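Local coordinates for protein neutral ceramidase (Pseudomonas aeruginosa, PDB 2ZWS) that hydrolyses the N-acyl linkage of ceramides to give sphingosine and free fatty acid, and also runs the reverse synthesis, using a bound zinc ion, at residues V526-R531 with K539-F544; A18-M23 with Y586-V591. One frame throughout, in Å; residues are numbered along the deposited sequence. Where two conformers were deposited one is given.

Contact 1: V526-R531 with K539-F544; sequences VLQQPR and KVTVAF
Val526 and Gln528 pair antiparallel with Phe544 and Ala543, and the register slips by one residue between the two pairs because Leu527 and Gln528 both face Ala543: a classic beta bulge at the edge of the C-terminal beta-sandwich. Its signature is a shared acceptor. Ala543 O takes Leu527 N at 2.7 Å and Gln528 N at 3.2 Å, both from the same face of the carbonyl plane and both tilted out of that plane. Ala543 N answers to Gln528 O, lying in that carbonyl's plane on a lone pair. In the pair ahead of the bulge, Val526 and Phe544 lie side by side on one face of the sheet, with Val526 CG2 3.6 Å from Phe544 CE1 at an oblique approach to the ring. Beyond the bulge the chain leaves the pairing, and side chains carry the contact. Pro530 crosses Val542, its CD 3.7 Å from Val542 CG1, and also reaches Val540 CG1 with its CB; the proline is buried and rests as well on Phe639 of strand 629-642 in the opposing sheet. On the other face the CB atoms of Gln528 and Ala543 meet. With CG anti to the backbone N (chi1 179°) and the chain extended beyond it, Gln528 crosses Thr541 at a slant, and NE2 makes a weak hydrogen bond to Thr541 O at 3.1 Å, with a bent N-H...O angle of 127°.

Contact 2: A18-M23 with Y586-V591; sequences AAEVGM and YRWERV
Glu20 OE1 and Arg590 NH1 are joined through a water that donates to the carboxylate oxygen, 2.7 Å from OE1, while His548 NE2 hydrogen-bonds to the same oxygen. A second water repeats the link on the other branch: it donates to Glu20 OE2 at 2.6 Å and accepts from Arg590 NE at 3.0 Å. Both waters sit at the edge of the guanidinium, in its plane. OE1 and NH1 are 4.5 Å apart, so water hydrogen bonds and not a direct ion pair link the two groups, though the opposite charges probably still attract. Arg590 NH2 hydrogen-bonds Ala595 O, so with the two waters all three guanidinium nitrogens have partners. Trp588 lies beside this polar bridge. The benzene part of its indole meets segment 18-20: Ala19 CB approaches Trp588 CE3 obliquely at 3.5 Å, while Glu20 OE2 lies at the ring edge, near its plane, 3.7 Å from Trp588 CZ3. Carboxylate and indole planes are 75° apart. Trp588 CH2 in turn lies over one face of the Arg590 guanidinium, offset toward its rim. Two residues earlier in the strand, the edge of the Tyr586 ring makes a loose contact, CE2 lying 4.5 Å from Ala18 CB. No direct hydrogen bond spans the segments; the arrangement is a side-chain interface between the zinc-binding N-terminal part and the C-terminal beta-sandwich of neutral ceramidase.

How the contacts relate
From the N terminus, the chain passes residues 18-23 early, runs through the zinc-binding N-terminal region, and returns at 586-591 to close contact 2 across 562 intervening residues. Contact 1 falls within that long loop, closing a short one of seven residues between 526-531 and 539-544, so the two nest and do not cross. Both reach one mixed sheet, ordered 526-528, 539-545, 595-603, 584-591, 32-36 and finally 214-215: contact 1 pairs its outer edge, whereas contact 2 adds side-chain contacts between strand 584-591 and the turn before strand 22-24, beside the pairing of 584-591 with 32-36. Their centres lie 19 Å apart, and their nearest atoms, about 6 Å apart, do not touch.

Contact 1: V526-R531 with K539-F544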
loop_
_atom_site.group_PDB
_atom_site.type_symbol
_atom_site.label_atom_id
_atom_site.label_comp_id
_atom_site.label_asym_id
_atom_site.label_seq_id
_atom_site.Cartn_x
_atom_site.Cartn_y
_atom_site.Cartn_z
ATOM N N VAL A 526 30.806 -1.743 17.689
ATOM C CA VAL A 526 29.938 -2.851 18.091
ATOM C C VAL A 526 29.665 -2.818 19.604
ATOM O O VAL A 526 30.605 -2.879 20.424
ATOM C CB VAL A 526 30.489 -4.221 17.652
ATOM C CG1 VAL A 526 29.560 -5.334 18.103
ATOM C CG2 VAL A 526 30.628 -4.252 16.144
ATOM N N LEU A 527 28.381 -2.734 19.951
ATOM C CA LEU A 527 27.913 -2.781 21.330
ATOM C C LEU A 527 27.643 -4.197 21.818
ATOM O O LEU A 527 27.814 -4.492 23.008
ATOM C CB LEU A 527 26.653 -1.926 21.497
ATOM C CG LEU A 527 26.818 -0.426 21.192
ATOM C CD1 LEU A 527 25.447 0.254 21.093
ATOM C CD2 LEU A 527 27.677 0.233 22.307
ATOM N N GLN A 528 27.180 -5.055 20.907
ATOM C CA GLN A 528 26.891 -6.447 21.220
ATOM C C GLN A 528 27.383 -7.313 20.079
ATOM O O GLN A 528 26.840 -7.227 18.970
ATOM C CB GLN A 528 25.391 -6.676 21.407
ATOM C CG GLN A 528 25.033 -8.133 21.710
ATOM C CD GLN A 528 23.625 -8.272 22.216
ATOM O OE1 GLN A 528 23.127 -7.407 22.933
ATOM N NE2 GLN A 528 22.972 -9.364 21.857
ATOM N N GLN A 529 28.419 -8.103 20.349
ATOM C CA GLN A 529 28.962 -9.043 19.378
ATOM C C GLN A 529 28.111 -10.300 19.344
ATOM O O GLN A 529 27.459 -10.635 20.329
ATOM C CB GLN A 529 30.424 -9.405 19.719
ATOM C CG GLN A 529 31.398 -8.227 19.593
ATOM C CD GLN A 529 31.854 -7.925 18.168
ATOM O OE1 GLN A 529 31.361 -8.512 17.202
ATOM N NE2 GLN A 529 32.788 -6.965 18.034
ATOM N N PRO A 530 28.135 -11.016 18.204
ATOM C CA PRO A 530 27.455 -12.306 18.131
ATOM C C PRO A 530 28.185 -13.344 18.978
ATOM O O PRO A 530 29.390 -13.187 19.237
ATOM C CB PRO A 530 27.596 -12.679 16.656
ATOM C CG PRO A 530 28.860 -11.977 16.216
ATOM C CD PRO A 530 28.838 -10.684 16.947
ATOM N N ARG A 531 27.455 -14.382 19.381
ATOM C CA ARG A 531 28.025 -15.557 20.040
ATOM C C ARG A 531 29.040 -16.247 19.108
ATOM O O ARG A 531 29.134 -15.903 17.922
ATOM C CB ARG A 531 26.910 -16.528 20.445
ATOM C CG ARG A 531 26.025 -16.054 21.618
ATOM C CD ARG A 531 25.262 -17.235 22.239
ATOM N NE ARG A 531 23.919 -17.425 21.674
ATOM C CZ ARG A 531 23.577 -18.362 20.785
ATOM N NH1 ARG A 531 22.322 -18.435 20.370
ATOM N NH2 ARG A 531 24.471 -19.230 20.314
ATOM N N LYS A 539 18.242 -17.289 16.509
ATOM C CA LYS A 539 18.285 -15.869 16.180
ATOM C C LYS A 539 19.596 -15.231 16.652
ATOM O O LYS A 539 19.938 -15.316 17.834
ATOM C CB LYS A 539 17.101 -15.161 16.827
ATOM C CG LYS A 539 16.887 -13.714 16.397
ATOM C CD LYS A 539 15.738 -13.146 17.246
ATOM C CE LYS A 539 15.022 -12.004 16.532
ATOM N NZ LYS A 539 14.116 -11.274 17.475
ATOM N N VAL A 540 20.319 -14.612 15.718
ATOM C CA VAL A 540 21.544 -13.842 16.005
ATOM C C VAL A 540 21.132 -12.386 16.281
ATOM O O VAL A 540 20.419 -11.791 15.466
ATOM C CB VAL A 540 22.522 -13.868 14.792
ATOM C CG1 VAL A 540 23.819 -13.072 15.079
ATOM C CG2 VAL A 540 22.854 -15.300 14.398
ATOM N N THR A 541 21.551 -11.830 17.421
ATOM C CA THR A 541 21.288 -10.410 17.714
ATOM C C THR A 541 22.595 -9.692 18.024
ATOM O O THR A 541 23.400 -10.124 18.870
ATOM C CB THR A 541 20.217 -10.170 18.838
ATOM O OG1 THR A 541 19.900 -8.766 18.955
ATOM C CG2 THR A 541 20.702 -10.656 20.163
ATOM N N VAL A 542 22.809 -8.608 17.290
ATOM C CA VAL A 542 23.978 -7.762 17.472
ATOM C C VAL A 542 23.547 -6.297 17.548
ATOM O O VAL A 542 22.379 -5.971 17.291
ATOM C CB VAL A 542 24.999 -7.944 16.320
ATOM C CG1 VAL A 542 25.460 -9.414 16.209
ATOM C CG2 VAL A 542 24.431 -7.423 14.982
ATOM N N ALA A 543 24.483 -5.404 17.883
ATOM C CA ALA A 543 24.099 -3.997 18.036
ATOM C C ALA A 543 25.294 -3.101 17.835
ATOM O O ALA A 543 26.413 -3.486 18.211
ATOM C CB ALA A 543 23.470 -3.732 19.408
ATOM N N PHE A 544 25.034 -1.905 17.302
ATOM C CA PHE A 544 26.079 -0.923 16.930
ATOM C C PHE A 544 25.708 0.475 17.411
ATOM O O PHE A 544 24.527 0.815 17.477
ATOM C CB PHE A 544 26.159 -0.789 15.412
ATOM C CG PHE A 544 26.552 -2.043 14.686
ATOM C CD1 PHE A 544 27.869 -2.254 14.275
ATOM C CD2 PHE A 544 25.590 -3.015 14.405
ATOM C CE1 PHE A 544 28.202 -3.397 13.578
ATOM C CE2 PHE A 544 25.933 -4.174 13.730
ATOM C CZ PHE A 544 27.247 -4.358 13.298
HETATM O O HOH W 1 20.128 -17.411 19.662
#

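Contact 2: A18-M23 with Y586-V591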
loop_
_atom_site.group_PDB
_atom_site.type_symbol
_atom_site.label_atom_id
_atom_site.label_comp_id
_atom_site.label_asym_id
_atom_site.label_seq_id
_atom_site.Cartn_x
_atom_site.Cartn_y
_atom_site.Cartn_z
ATOM N N ALA A 18 12.487 5.762 8.952
ATOM C CA ALA A 18 12.446 4.529 9.771
ATOM C C ALA A 18 12.482 4.721 11.282
ATOM O O ALA A 18 12.350 3.760 12.044
ATOM C CB ALA A 18 13.557 3.580 9.348
ATOM N N ALA A 19 12.661 5.958 11.719
ATOM C CA ALA A 19 12.433 6.228 13.139
ATOM C C ALA A 19 11.797 7.575 13.380
ATOM O O ALA A 19 12.088 8.545 12.688
ATOM C CB ALA A 19 13.737 6.137 13.913
ATOM N N GLU A 20 10.899 7.604 14.368
ATOM C CA GLU A 20 10.319 8.836 14.932
ATOM C C GLU A 20 9.353 9.553 13.965
ATOM O O GLU A 20 9.250 10.799 13.948
ATOM C CB GLU A 20 11.418 9.772 15.509
ATOM C CG GLU A 20 12.163 9.121 16.715
ATOM C CD GLU A 20 13.096 10.083 17.462
ATOM O OE1 GLU A 20 13.591 11.039 16.829
ATOM O OE2 GLU A 20 13.339 9.853 18.682
ATOM N N VAL A 21 8.613 8.761 13.178
ATOM C CA VAL A 21 7.481 9.295 12.439
ATOM C C VAL A 21 6.247 8.433 12.745
ATOM O O VAL A 21 6.311 7.195 12.670
ATOM C CB VAL A 21 7.733 9.326 10.898
ATOM C CG1 VAL A 21 6.503 9.868 10.152
ATOM C CG2 VAL A 21 8.907 10.221 10.579
ATOM N N GLY A 22 5.123 9.080 13.063
ATOM C CA GLY A 22 3.863 8.357 13.243
ATOM C C GLY A 22 3.545 7.480 12.038
ATOM O O GLY A 22 3.695 7.907 10.877
ATOM N N MET A 23 3.089 6.268 12.320
ATOM C CA MET A 23 2.713 5.324 11.268
ATOM C C MET A 23 1.300 5.558 10.733
ATOM O O MET A 23 0.417 6.071 11.474
ATOM C CB MET A 23 2.942 3.901 11.802
ATOM C CG MET A 23 4.464 3.699 11.946
ATOM S SD MET A 23 5.005 2.353 13.008
ATOM C CE MET A 23 4.717 0.942 11.960
ATOM N N TYR A 586 15.890 -4.616 11.788
ATOM C CA TYR A 586 16.692 -3.447 12.146
ATOM C C TYR A 586 15.862 -2.609 13.094
ATOM O O TYR A 586 14.727 -2.259 12.773
ATOM C CB TYR A 586 17.039 -2.630 10.887
ATOM C CG TYR A 586 17.419 -1.184 11.164
ATOM C CD1 TYR A 586 18.693 -0.855 11.656
ATOM C CD2 TYR A 586 16.503 -0.135 10.931
ATOM C CE1 TYR A 586 19.051 0.469 11.899
ATOM C CE2 TYR A 586 16.845 1.205 11.209
ATOM C CZ TYR A 586 18.131 1.493 11.670
ATOM O OH TYR A 586 18.444 2.814 11.934
ATOM N N ARG A 587 16.401 -2.367 14.286
ATOM C CA ARG A 587 15.704 -1.545 15.282
ATOM C C ARG A 587 16.606 -0.409 15.716
ATOM O O ARG A 587 17.779 -0.627 15.997
ATOM C CB ARG A 587 15.304 -2.361 16.514
ATOM C CG ARG A 587 14.351 -1.583 17.439
ATOM C CD ARG A 587 13.836 -2.362 18.657
ATOM N NE ARG A 587 13.124 -3.580 18.267
ATOM C CZ ARG A 587 11.833 -3.659 17.932
ATOM N NH1 ARG A 587 11.036 -2.587 17.945
ATOM N NH2 ARG A 587 11.338 -4.837 17.582
ATOM N N TRP A 588 16.039 0.786 15.747
ATOM C CA TRP A 588 16.730 1.995 16.189
ATOM C C TRP A 588 16.145 2.476 17.505
ATOM O O TRP A 588 14.922 2.518 17.656
ATOM C CB TRP A 588 16.491 3.124 15.186
ATOM C CG TRP A 588 17.242 4.376 15.545
ATOM C CD1 TRP A 588 18.547 4.660 15.238
ATOM C CD2 TRP A 588 16.739 5.499 16.275
ATOM N NE1 TRP A 588 18.888 5.908 15.722
ATOM C CE2 TRP A 588 17.807 6.435 16.386
ATOM C CE3 TRP A 588 15.503 5.803 16.860
ATOM C CZ2 TRP A 588 17.657 7.670 17.036
ATOM C CZ3 TRP A 588 15.350 7.034 17.508
ATOM C CH2 TRP A 588 16.444 7.938 17.610
ATOM N N GLU A 589 17.008 2.890 18.441
ATOM C CA GLU A 589 16.496 3.531 19.643
ATOM C C GLU A 589 17.427 4.593 20.164
ATOM O O GLU A 589 18.649 4.495 20.063
ATOM C CB GLU A 589 16.123 2.529 20.735
ATOM C CG GLU A 589 17.246 1.995 21.546
ATOM C CD GLU A 589 16.770 1.026 22.613
ATOM O OE1 GLU A 589 17.018 1.294 23.803
ATOM O OE2 GLU A 589 16.153 -0.003 22.255
ATOM N N ARG A 590 16.793 5.641 20.682
ATOM C CA ARG A 590 17.475 6.777 21.288
ATOM C C ARG A 590 18.178 6.321 22.564
ATOM O O ARG A 590 17.622 5.563 23.362
ATOM C CB ARG A 590 16.424 7.829 21.630
ATOM C CG ARG A 590 16.942 9.024 22.428
ATOM C CD ARG A 590 18.056 9.747 21.663
ATOM N NE ARG A 590 17.544 10.457 20.486
ATOM C CZ ARG A 590 18.282 10.808 19.432
ATOM N NH1 ARG A 590 17.718 11.489 18.433
ATOM N NH2 ARG A 590 19.575 10.482 19.354
ATOM N N VAL A 591 19.414 6.788 22.741
ATOM C CA VAL A 591 20.173 6.520 23.965
ATOM C C VAL A 591 20.646 7.868 24.506
ATOM O O VAL A 591 21.357 8.604 23.830
ATOM C CB VAL A 591 21.364 5.561 23.708
ATOM C CG1 VAL A 591 22.210 5.405 24.995
ATOM C CG2 VAL A 591 20.864 4.171 23.188
HETATM O O HOH W 2 14.611 11.191 20.543
HETATM O O HOH W 3 15.150 12.916 18.084
#